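PDB 5E3E: CdiI immunity protein from Yersinia kristensenii ATCC 33638, which binds the RNase A-like CdiA toxin domain from the same strain and probably neutralises it, sparing the cell that carries it from growth inhibition. Local coordinates for residues Arg15-Gln20 and Ala38-Glu43; Ala50-Leu55 and Glu88-Ile93; Asp67-Lys72 and Tyr77-Glu82. One frame throughout, in Å; residues are numbered along the deposited sequence.

Contact 1 (Arg15-Gln20 and Ala38-Glu43)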
loop_
_atom_site.group_PDB
_atom_site.type_symbol
_atom_site.label_atom_id
_atom_site.label_comp_id
_atom_site.label_asym_id
_atom_site.label_seq_id
_atom_site.Cartn_x
_atom_site.Cartn_y
_atom_site.Cartn_z
ATOM N N ARG A 15 -0.651 3.387 -0.303
ATOM C CA ARG A 15 -1.060 2.058 0.107
ATOM C C ARG A 15 -1.544 1.180 -1.014
ATOM O O ARG A 15 -1.325 -0.030 -0.949
ATOM C CB ARG A 15 -2.094 2.097 1.203
ATOM C CG ARG A 15 -1.614 2.801 2.432
ATOM C CD ARG A 15 -2.692 2.818 3.487
ATOM N NE ARG A 15 -2.297 3.536 4.706
ATOM C CZ ARG A 15 -3.044 3.599 5.817
ATOM N NH1 ARG A 15 -4.239 3.003 5.896
ATOM N NH2 ARG A 15 -2.620 4.300 6.853
ATOM N N CYS A 16 -2.201 1.734 -2.025
ATOM C CA CYS A 16 -2.745 0.913 -3.089
ATOM C C CYS A 16 -1.770 0.825 -4.256
ATOM O O CYS A 16 -1.749 -0.204 -4.951
ATOM C CB CYS A 16 -4.104 1.401 -3.567
ATOM S SG CYS A 16 -5.426 1.109 -2.372
ATOM N N TYR A 17 -1.062 1.921 -4.559
ATOM C CA TYR A 17 -0.118 1.907 -5.651
ATOM C C TYR A 17 1.245 1.498 -5.135
ATOM O O TYR A 17 1.808 0.544 -5.670
ATOM C CB TYR A 17 -0.070 3.251 -6.411
ATOM C CG TYR A 17 -1.226 3.355 -7.386
ATOM C CD1 TYR A 17 -2.488 3.747 -6.972
ATOM C CD2 TYR A 17 -1.042 2.988 -8.742
ATOM C CE1 TYR A 17 -3.542 3.780 -7.864
ATOM C CE2 TYR A 17 -2.071 3.059 -9.640
ATOM C CZ TYR A 17 -3.320 3.453 -9.205
ATOM O OH TYR A 17 -4.357 3.492 -10.110
ATOM N N PHE A 18 1.776 2.202 -4.136
ATOM C CA PHE A 18 3.054 1.784 -3.539
ATOM C C PHE A 18 2.900 0.661 -2.540
ATOM O O PHE A 18 3.478 0.679 -1.465
ATOM C CB PHE A 18 3.857 2.960 -3.003
ATOM C CG PHE A 18 4.381 3.861 -4.079
ATOM C CD1 PHE A 18 5.461 3.485 -4.837
ATOM C CD2 PHE A 18 3.750 5.058 -4.376
ATOM C CE1 PHE A 18 5.948 4.312 -5.838
ATOM C CE2 PHE A 18 4.243 5.902 -5.385
ATOM C CZ PHE A 18 5.336 5.506 -6.114
ATOM N N ASN A 19 2.108 -0.350 -2.920
ATOM C CA ASN A 19 1.978 -1.569 -2.147
ATOM C C ASN A 19 3.275 -2.404 -2.257
ATOM O O ASN A 19 4.159 -2.088 -3.027
ATOM C CB ASN A 19 0.725 -2.360 -2.547
ATOM C CG ASN A 19 0.816 -2.934 -3.932
ATOM O OD1 ASN A 19 1.648 -3.788 -4.199
ATOM N ND2 ASN A 19 -0.040 -2.463 -4.841
ATOM N N GLN A 20 3.408 -3.457 -1.442
ATOM C CA GLN A 20 4.645 -4.236 -1.441
ATOM C C GLN A 20 4.977 -4.864 -2.795
ATOM O O GLN A 20 6.135 -5.222 -3.050
ATOM C CB GLN A 20 4.575 -5.359 -0.400
ATOM C CG GLN A 20 4.665 -4.851 1.018
ATOM C CD GLN A 20 4.657 -5.968 2.052
ATOM O OE1 GLN A 20 5.163 -7.074 1.820
ATOM N NE2 GLN A 20 4.100 -5.676 3.214
ATOM N N ALA A 38 -2.435 7.542 -15.158
ATOM C CA ALA A 38 -3.235 7.049 -16.274
ATOM C C ALA A 38 -4.586 6.503 -15.837
ATOM O O ALA A 38 -5.587 6.637 -16.564
ATOM C CB ALA A 38 -2.482 5.979 -17.040
ATOM N N THR A 39 -4.613 5.880 -14.675
ATOM C CA THR A 39 -5.772 5.151 -14.198
ATOM C C THR A 39 -6.779 6.053 -13.490
ATOM O O THR A 39 -8.002 5.929 -13.724
ATOM C CB THR A 39 -5.315 4.017 -13.236
ATOM O OG1 THR A 39 -4.425 3.137 -13.926
ATOM C CG2 THR A 39 -6.508 3.216 -12.744
ATOM N N GLU A 40 -6.287 6.980 -12.663
ATOM C CA GLU A 40 -7.144 7.763 -11.787
ATOM C C GLU A 40 -7.576 9.071 -12.452
ATOM O O GLU A 40 -6.991 9.501 -13.463
ATOM C CB GLU A 40 -6.459 8.051 -10.461
ATOM C CG GLU A 40 -5.908 6.815 -9.736
ATOM C CD GLU A 40 -6.955 5.758 -9.388
ATOM O OE1 GLU A 40 -8.137 6.115 -9.249
ATOM O OE2 GLU A 40 -6.611 4.569 -9.141
ATOM N N THR A 41 -8.634 9.680 -11.931
ATOM C CA THR A 41 -9.174 10.900 -12.549
ATOM C C THR A 41 -8.286 12.094 -12.257
ATOM O O THR A 41 -7.443 12.060 -11.340
ATOM C CB THR A 41 -10.561 11.212 -12.008
ATOM O OG1 THR A 41 -10.468 11.535 -10.618
ATOM C CG2 THR A 41 -11.478 10.006 -12.197
ATOM N N ALA A 42 -8.494 13.159 -13.013
ATOM C CA ALA A 42 -7.788 14.414 -12.755
ATOM C C ALA A 42 -8.145 14.924 -11.344
ATOM O O ALA A 42 -7.271 15.440 -10.630
ATOM C CB ALA A 42 -8.170 15.466 -13.806
ATOM N N GLU A 43 -9.395 14.740 -10.920
ATOM C CA GLU A 43 -9.785 15.204 -9.598
ATOM C C GLU A 43 -9.014 14.463 -8.510
ATOM O O GLU A 43 -8.678 15.050 -7.489
ATOM C CB GLU A 43 -11.265 15.000 -9.321
ATOM C CG GLU A 43 -12.222 15.883 -10.112
ATOM C CD GLU A 43 -12.405 15.510 -11.576
ATOM O OE1 GLU A 43 -11.999 14.416 -12.044
ATOM O OE2 GLU A 43 -13.028 16.355 -12.277
#
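Tyr17 and Glu40 meet through a single buried hydrogen bond, and the acceptor oxygen is shared to an unusual degree. Tyr17 OH donates to Glu40 OE2 at 2.7 Å, while the same oxygen is also hydrogen-bonded to Tyr12 OH and to the backbone N of Gly62 of the toxin chain. The bond reaches OE2 on its anti side, 17° out of the carboxylate plane. OE2 sits at the edge of the phenol ring, in its plane, and the ring and carboxylate planes are nearly perpendicular, at 88°. Several donors on one oxygen would probably favour the charged form of Glu40. The surrounding fold is all helical: Tyr17 lies in the C-terminal part of helix 8-17, and Glu40 is the first residue to leave helical geometry after helix 29-39. With 10.7 Å between Tyr17 CA and Thr39 CA, a long side chain ending in a hydroxyl spans the gap. A bend in the Glu40 chain at chi2 (-60°) turns its carboxylate to the hydroxyl. Thr39 lays carbon against the hydroxyl oxygen, with CB 3.3 Å from Tyr17 OH, and its own OG1 bonds back to Ala35 O. Tyr36 of helix 29-39 and, from the toxin chain, Tyr63 each pair edge-to-face with the Tyr17 ring.

Contact 2 (Ala50-Leu55 and Glu88-Ile93)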
loop_
_atom_site.group_PDB
_atom_site.type_symbol
_atom_site.label_atom_id
_atom_site.label_comp_id
_atom_site.label_asym_id
_atom_site.label_seq_id
_atom_site.Cartn_x
_atom_site.Cartn_y
_atom_site.Cartn_z
ATOM N N ALA A 50 -2.871 18.365 -3.537
ATOM C CA ALA A 50 -3.208 19.309 -2.437
ATOM C C ALA A 50 -2.682 18.798 -1.106
ATOM O O ALA A 50 -2.151 19.583 -0.322
ATOM C CB ALA A 50 -4.699 19.563 -2.360
ATOM N N GLU A 51 -2.800 17.493 -0.863
ATOM C CA GLU A 51 -2.237 16.891 0.366
ATOM C C GLU A 51 -0.704 16.986 0.431
ATOM O O GLU A 51 -0.149 17.301 1.464
ATOM C CB GLU A 51 -2.685 15.437 0.537
ATOM C CG GLU A 51 -4.159 15.318 0.831
ATOM C CD GLU A 51 -4.602 13.886 1.177
ATOM O OE1 GLU A 51 -3.745 12.986 1.288
ATOM O OE2 GLU A 51 -5.824 13.695 1.319
ATOM N N ILE A 52 -0.016 16.745 -0.688
ATOM C CA ILE A 52 1.411 16.996 -0.732
ATOM C C ILE A 52 1.711 18.432 -0.299
ATOM O O ILE A 52 2.648 18.669 0.458
ATOM C CB ILE A 52 2.003 16.723 -2.122
ATOM C CG1 ILE A 52 1.942 15.238 -2.408
ATOM C CG2 ILE A 52 3.408 17.341 -2.216
ATOM C CD1 ILE A 52 2.579 14.790 -3.732
ATOM N N ASP A 53 0.933 19.398 -0.790
ATOM C CA ASP A 53 1.216 20.776 -0.464
ATOM C C ASP A 53 1.002 21.054 1.021
ATOM O O ASP A 53 1.765 21.826 1.612
ATOM C CB ASP A 53 0.341 21.717 -1.289
ATOM C CG ASP A 53 0.923 22.016 -2.630
ATOM O OD1 ASP A 53 2.173 22.060 -2.735
ATOM O OD2 ASP A 53 0.126 22.291 -3.538
ATOM N N TYR A 54 -0.004 20.420 1.624
ATOM C CA TYR A 54 -0.240 20.595 3.073
ATOM C C TYR A 54 0.979 20.103 3.857
ATOM O O TYR A 54 1.345 20.695 4.884
ATOM C CB TYR A 54 -1.483 19.858 3.563
ATOM C CG TYR A 54 -2.753 20.630 3.304
ATOM C CD1 TYR A 54 -2.988 21.842 3.968
ATOM C CD2 TYR A 54 -3.730 20.142 2.462
ATOM C CE1 TYR A 54 -4.146 22.570 3.741
ATOM C CE2 TYR A 54 -4.891 20.845 2.232
ATOM C CZ TYR A 54 -5.095 22.068 2.893
ATOM O OH TYR A 54 -6.236 22.795 2.639
ATOM N N LEU A 55 1.619 19.059 3.365
ATOM C CA LEU A 55 2.812 18.560 4.048
ATOM C C LEU A 55 4.010 19.427 3.796
ATOM O O LEU A 55 4.722 19.743 4.749
ATOM C CB LEU A 55 3.137 17.113 3.646
ATOM C CG LEU A 55 2.108 16.055 4.100
ATOM C CD1 LEU A 55 2.522 14.682 3.568
ATOM C CD2 LEU A 55 1.887 16.000 5.600
ATOM N N GLU A 88 12.181 16.138 -1.022
ATOM C CA GLU A 88 12.566 16.014 -2.435
ATOM C C GLU A 88 11.716 14.939 -3.154
ATOM O O GLU A 88 11.341 15.104 -4.307
ATOM C CB GLU A 88 14.056 15.780 -2.597
ATOM C CG GLU A 88 14.926 16.960 -2.164
ATOM C CD GLU A 88 14.515 18.307 -2.738
ATOM O OE1 GLU A 88 14.188 18.374 -3.936
ATOM O OE2 GLU A 88 14.511 19.333 -1.994
ATOM N N TRP A 89 11.412 13.838 -2.491
ATOM C CA TRP A 89 10.609 12.803 -3.127
ATOM C C TRP A 89 9.202 13.345 -3.361
ATOM O O TRP A 89 8.641 13.141 -4.431
ATOM C CB TRP A 89 10.536 11.510 -2.319
ATOM C CG TRP A 89 9.844 10.446 -3.090
ATOM C CD1 TRP A 89 10.111 10.091 -4.390
ATOM C CD2 TRP A 89 8.729 9.651 -2.684
ATOM N NE1 TRP A 89 9.249 9.110 -4.805
ATOM C CE2 TRP A 89 8.398 8.812 -3.768
ATOM C CE3 TRP A 89 8.022 9.515 -1.485
ATOM C CZ2 TRP A 89 7.378 7.881 -3.702
ATOM C CZ3 TRP A 89 7.005 8.604 -1.432
ATOM C CH2 TRP A 89 6.696 7.792 -2.513
ATOM N N LEU A 90 8.618 14.041 -2.369
ATOM C CA LEU A 90 7.266 14.580 -2.583
ATOM C C LEU A 90 7.241 15.595 -3.749
ATOM O O LEU A 90 6.257 15.643 -4.489
ATOM C CB LEU A 90 6.703 15.238 -1.328
ATOM C CG LEU A 90 6.353 14.323 -0.152
ATOM C CD1 LEU A 90 5.823 15.119 1.028
ATOM C CD2 LEU A 90 5.362 13.276 -0.521
ATOM N N LYS A 91 8.256 16.445 -3.849
ATOM C CA LYS A 91 8.332 17.420 -4.945
ATOM C C LYS A 91 8.415 16.693 -6.288
ATOM O O LYS A 91 7.772 17.124 -7.301
ATOM C CB LYS A 91 9.534 18.351 -4.775
ATOM C CG LYS A 91 9.346 19.373 -3.653
ATOM C CD LYS A 91 10.515 20.354 -3.634
ATOM C CE LYS A 91 10.259 21.488 -2.644
ATOM N NZ LYS A 91 11.327 22.541 -2.604
ATOM N N HIS A 92 9.157 15.585 -6.287
ATOM C CA HIS A 92 9.226 14.713 -7.483
ATOM C C HIS A 92 7.852 14.098 -7.866
ATOM O O HIS A 92 7.469 14.092 -9.064
ATOM C CB HIS A 92 10.264 13.615 -7.256
ATOM C CG HIS A 92 10.286 12.582 -8.328
ATOM N ND1 HIS A 92 10.828 12.805 -9.575
ATOM C CD2 HIS A 92 9.810 11.323 -8.343
ATOM C CE1 HIS A 92 10.710 11.710 -10.308
ATOM N NE2 HIS A 92 10.131 10.781 -9.569
ATOM N N ILE A 93 7.111 13.572 -6.897
ATOM C CA ILE A 93 5.768 13.002 -7.174
ATOM C C ILE A 93 4.915 14.098 -7.802
ATOM O O ILE A 93 4.297 13.900 -8.826
ATOM C CB ILE A 93 5.078 12.496 -5.915
ATOM C CG1 ILE A 93 5.809 11.275 -5.340
ATOM C CG2 ILE A 93 3.591 12.187 -6.175
ATOM C CD1 ILE A 93 5.265 10.906 -3.981
#
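Ile52 and Leu90 carry most of this buried interface between two antiparallel helices of an all-helical fold. The axes of segments 50-55 and 88-93 approach to 10.3 Å with 155° between their directions, so the backbones stand well apart and aliphatic side chains make the contact. No hydrogen bond crosses the interface. Ile52 and Leu90 face each other at the closest point of the backbones and run alongside each other, pointing opposite ways. Isoleucine suits the place because its two branches do different work: CG2 packs on Leu90 CB at 4.0 Å, whereas the longer arm, extended at chi2 (-176°), carries CD1 onward to Ile93. Leu90 in turn sends CD1 toward the next turn of the partner helix, where Leu55 arrives at about a right angle and the two CD1 methyls lie 4.2 Å apart. Around this apolar seam, Leu10 of helix 8-17 touches both Ile52 and Leu55, and Leu65 of helix 62-72 packs on Leu90. Ile93 faces two ways: its CD1 lies 3.5 Å above the plane of the Trp89 ring, toward the rim of that face, while its CG2 meets Ile52 CD1 at 3.7 Å.

Contact 3 (Asp67-Lys72 and Tyr77-Glu82)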
loop_
_atom_site.group_PDB
_atom_site.type_symbol
_atom_site.label_atom_id
_atom_site.label_comp_id
_atom_site.label_asym_id
_atom_site.label_seq_id
_atom_site.Cartn_x
_atom_site.Cartn_y
_atom_site.Cartn_z
ATOM N N ASP A 67 8.696 9.581 8.854
ATOM C CA ASP A 67 7.815 8.730 9.664
ATOM C C ASP A 67 6.376 8.827 9.165
ATOM O O ASP A 67 5.680 7.825 9.073
ATOM C CB ASP A 67 7.865 9.193 11.123
ATOM C CG ASP A 67 7.155 8.278 12.045
ATOM O OD1 ASP A 67 7.340 7.061 11.928
ATOM O OD2 ASP A 67 6.469 8.792 12.966
ATOM N N ILE A 68 5.956 10.019 8.759
ATOM C CA ILE A 68 4.618 10.190 8.227
ATOM C C ILE A 68 4.426 9.364 6.944
ATOM O O ILE A 68 3.442 8.633 6.808
ATOM C CB ILE A 68 4.330 11.684 7.952
ATOM C CG1 ILE A 68 4.107 12.424 9.309
ATOM C CG2 ILE A 68 3.116 11.871 7.078
ATOM C CD1 ILE A 68 4.358 13.904 9.268
ATOM N N LEU A 69 5.343 9.521 6.008
ATOM C CA LEU A 69 5.191 8.839 4.694
ATOM C C LEU A 69 5.333 7.327 4.773
ATOM O O LEU A 69 4.498 6.596 4.233
ATOM C CB LEU A 69 6.140 9.404 3.648
ATOM C CG LEU A 69 6.053 10.912 3.405
ATOM C CD1 LEU A 69 7.059 11.322 2.341
ATOM C CD2 LEU A 69 4.670 11.342 2.966
ATOM N N LEU A 70 6.389 6.868 5.433
ATOM C CA LEU A 70 6.697 5.444 5.537
ATOM C C LEU A 70 5.871 4.675 6.543
ATOM O O LEU A 70 5.480 3.557 6.254
ATOM C CB LEU A 70 8.194 5.245 5.814
ATOM C CG LEU A 70 9.158 5.570 4.686
ATOM C CD1 LEU A 70 10.573 5.273 5.135
ATOM C CD2 LEU A 70 8.886 4.814 3.383
ATOM N N ASN A 71 5.635 5.230 7.726
ATOM C CA ASN A 71 4.981 4.499 8.794
ATOM C C ASN A 71 3.525 4.830 9.034
ATOM O O ASN A 71 2.717 3.921 9.186
ATOM C CB ASN A 71 5.785 4.655 10.070
ATOM C CG ASN A 71 7.215 4.189 9.882
ATOM O OD1 ASN A 71 7.453 3.155 9.244
ATOM N ND2 ASN A 71 8.179 4.996 10.327
ATOM N N LYS A 72 3.159 6.105 8.987
ATOM C CA LYS A 72 1.773 6.481 9.259
ATOM C C LYS A 72 0.920 6.300 8.015
ATOM O O LYS A 72 -0.049 5.549 8.034
ATOM C CB LYS A 72 1.701 7.909 9.794
ATOM C CG LYS A 72 2.523 8.082 11.060
ATOM C CD LYS A 72 2.362 9.443 11.715
ATOM C CE LYS A 72 3.044 9.486 13.067
ATOM N NZ LYS A 72 3.566 10.848 13.372
ATOM N N TYR A 77 7.347 1.563 -0.604
ATOM C CA TYR A 77 8.553 1.906 -1.342
ATOM C C TYR A 77 9.523 2.703 -0.487
ATOM O O TYR A 77 9.144 3.742 0.097
ATOM C CB TYR A 77 8.172 2.688 -2.595
ATOM C CG TYR A 77 9.320 3.373 -3.292
ATOM C CD1 TYR A 77 10.506 2.675 -3.579
ATOM C CD2 TYR A 77 9.226 4.709 -3.685
ATOM C CE1 TYR A 77 11.564 3.299 -4.239
ATOM C CE2 TYR A 77 10.279 5.331 -4.329
ATOM C CZ TYR A 77 11.426 4.634 -4.610
ATOM O OH TYR A 77 12.462 5.292 -5.290
ATOM N N TYR A 78 10.740 2.157 -0.310
ATOM C CA TYR A 78 11.756 2.807 0.522
ATOM C C TYR A 78 12.488 3.877 -0.320
ATOM O O TYR A 78 13.650 3.713 -0.756
ATOM C CB TYR A 78 12.721 1.781 1.101
ATOM C CG TYR A 78 13.601 2.374 2.147
ATOM C CD1 TYR A 78 13.060 2.759 3.349
ATOM C CD2 TYR A 78 14.961 2.623 1.904
ATOM C CE1 TYR A 78 13.847 3.330 4.332
ATOM C CE2 TYR A 78 15.757 3.237 2.871
ATOM C CZ TYR A 78 15.182 3.547 4.099
ATOM O OH TYR A 78 15.897 4.143 5.105
ATOM N N TYR A 79 11.777 4.972 -0.562
ATOM C CA TYR A 79 12.286 6.098 -1.359
ATOM C C TYR A 79 13.609 6.706 -0.853
ATOM O O TYR A 79 14.369 7.230 -1.671
ATOM C CB TYR A 79 11.198 7.183 -1.536
ATOM C CG TYR A 79 10.808 7.824 -0.237
ATOM C CD1 TYR A 79 11.544 8.881 0.310
ATOM C CD2 TYR A 79 9.723 7.339 0.467
ATOM C CE1 TYR A 79 11.213 9.416 1.573
ATOM C CE2 TYR A 79 9.385 7.853 1.718
ATOM C CZ TYR A 79 10.124 8.910 2.253
ATOM O OH TYR A 79 9.775 9.462 3.494
ATOM N N PRO A 80 13.949 6.579 0.468
ATOM C CA PRO A 80 15.247 7.189 0.845
ATOM C C PRO A 80 16.462 6.572 0.115
ATOM O O PRO A 80 17.528 7.191 0.062
ATOM C CB PRO A 80 15.303 6.977 2.365
ATOM C CG PRO A 80 13.888 6.977 2.761
ATOM C CD PRO A 80 13.230 6.166 1.686
ATOM N N ASN A 81 16.316 5.413 -0.508
ATOM C CA ASN A 81 17.468 4.871 -1.234
ATOM C C ASN A 81 17.693 5.557 -2.555
ATOM O O ASN A 81 18.795 5.460 -3.103
ATOM C CB ASN A 81 17.428 3.341 -1.295
ATOM C CG ASN A 81 18.023 2.704 -0.019
ATOM O OD1 ASN A 81 18.781 3.346 0.742
ATOM N ND2 ASN A 81 17.695 1.454 0.221
ATOM N N GLU A 82 16.688 6.277 -3.052
ATOM C CA GLU A 82 16.813 7.077 -4.269
ATOM C C GLU A 82 16.767 8.579 -4.035
ATOM O O GLU A 82 17.015 9.321 -4.973
ATOM C CB GLU A 82 15.718 6.715 -5.258
ATOM C CG GLU A 82 16.051 5.478 -6.083
ATOM C CD GLU A 82 15.979 4.217 -5.291
ATOM O OE1 GLU A 82 17.035 3.659 -4.951
ATOM O OE2 GLU A 82 14.865 3.784 -4.988
#
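The rings of Tyr78 and Tyr79, which receive Leu70 from the helix, have Pro80 wedged between them. Pro80 CD stands 3.7 Å above the plane of the Tyr78 ring, over its centre, and 3.4 Å above that of Tyr79, nearer the rim. At the edge of the Tyr78 ring, in plane, lies Asn81 CG. The Tyr77 ring has the backbone N of Tyr79 over the centre of one face.

Leu70 is the main contribution of segment 67-72, and its forked end suits a place between several partners. CD1 approaches the Tyr78 ring obliquely, at 3.9 Å from CE1. CD2 is 3.5 Å from Tyr79 CE2 and also lies against the carbonyl oxygen of Tyr77. Leu69, one residue back, crosses Tyr79 at about a right angle, with CD1 3.5 Å from the hydroxyl oxygen OH. Tyr79 CG lies between its backbone N and carbonyl carbon (chi1 65°), which directs the ring to both leucines. Tyrosine fits here: its carbons join the apolar packing while its OH is hydrogen-bonded to Ser86 OG.

The backbone of the second segment folds tightly. Tyr78 centres an inverse gamma turn, and residues 79-81 form a short 3-10 segment; beyond it, Glu82 OE2 accepts from Tyr77 OH at 2.9 Å through its anti lone pair. On the helix, Asn71 ND2 bonds to Asp67 OD1 at 2.7 Å.

Tyr78 also packs on Arg80 of the toxin chain, so the outer part of this loop belongs to the binding surface. On the inner side, the loop lies against helix 62-72 and reaches helix 86-96 through the Tyr79 ring, which stacks on Trp89, while Leu69 of helix 62-72 touches Leu90 of the same helix 86-96.

From the N terminus, contact 1 comes first: it closes the path from the C-terminal part of helix 8-17 through helices 22-25 and 29-39 to the turn after helix 29-39. Contact 2 then opens on helix 42-56 and closes on helix 86-96, after contact 1 is complete. Contact 3 is nested inside that loop, folding residues 77-82 back on helix 62-72 across a four-residue connection; none of the three cross. They join directly as well. Phe18 of contact 1 packs on Trp89 of contact 2, Arg15 NH2 probably hydrogen-bonds to Lys72 O of contact 3, and Leu69 of contact 3 touches Leu55 of contact 2.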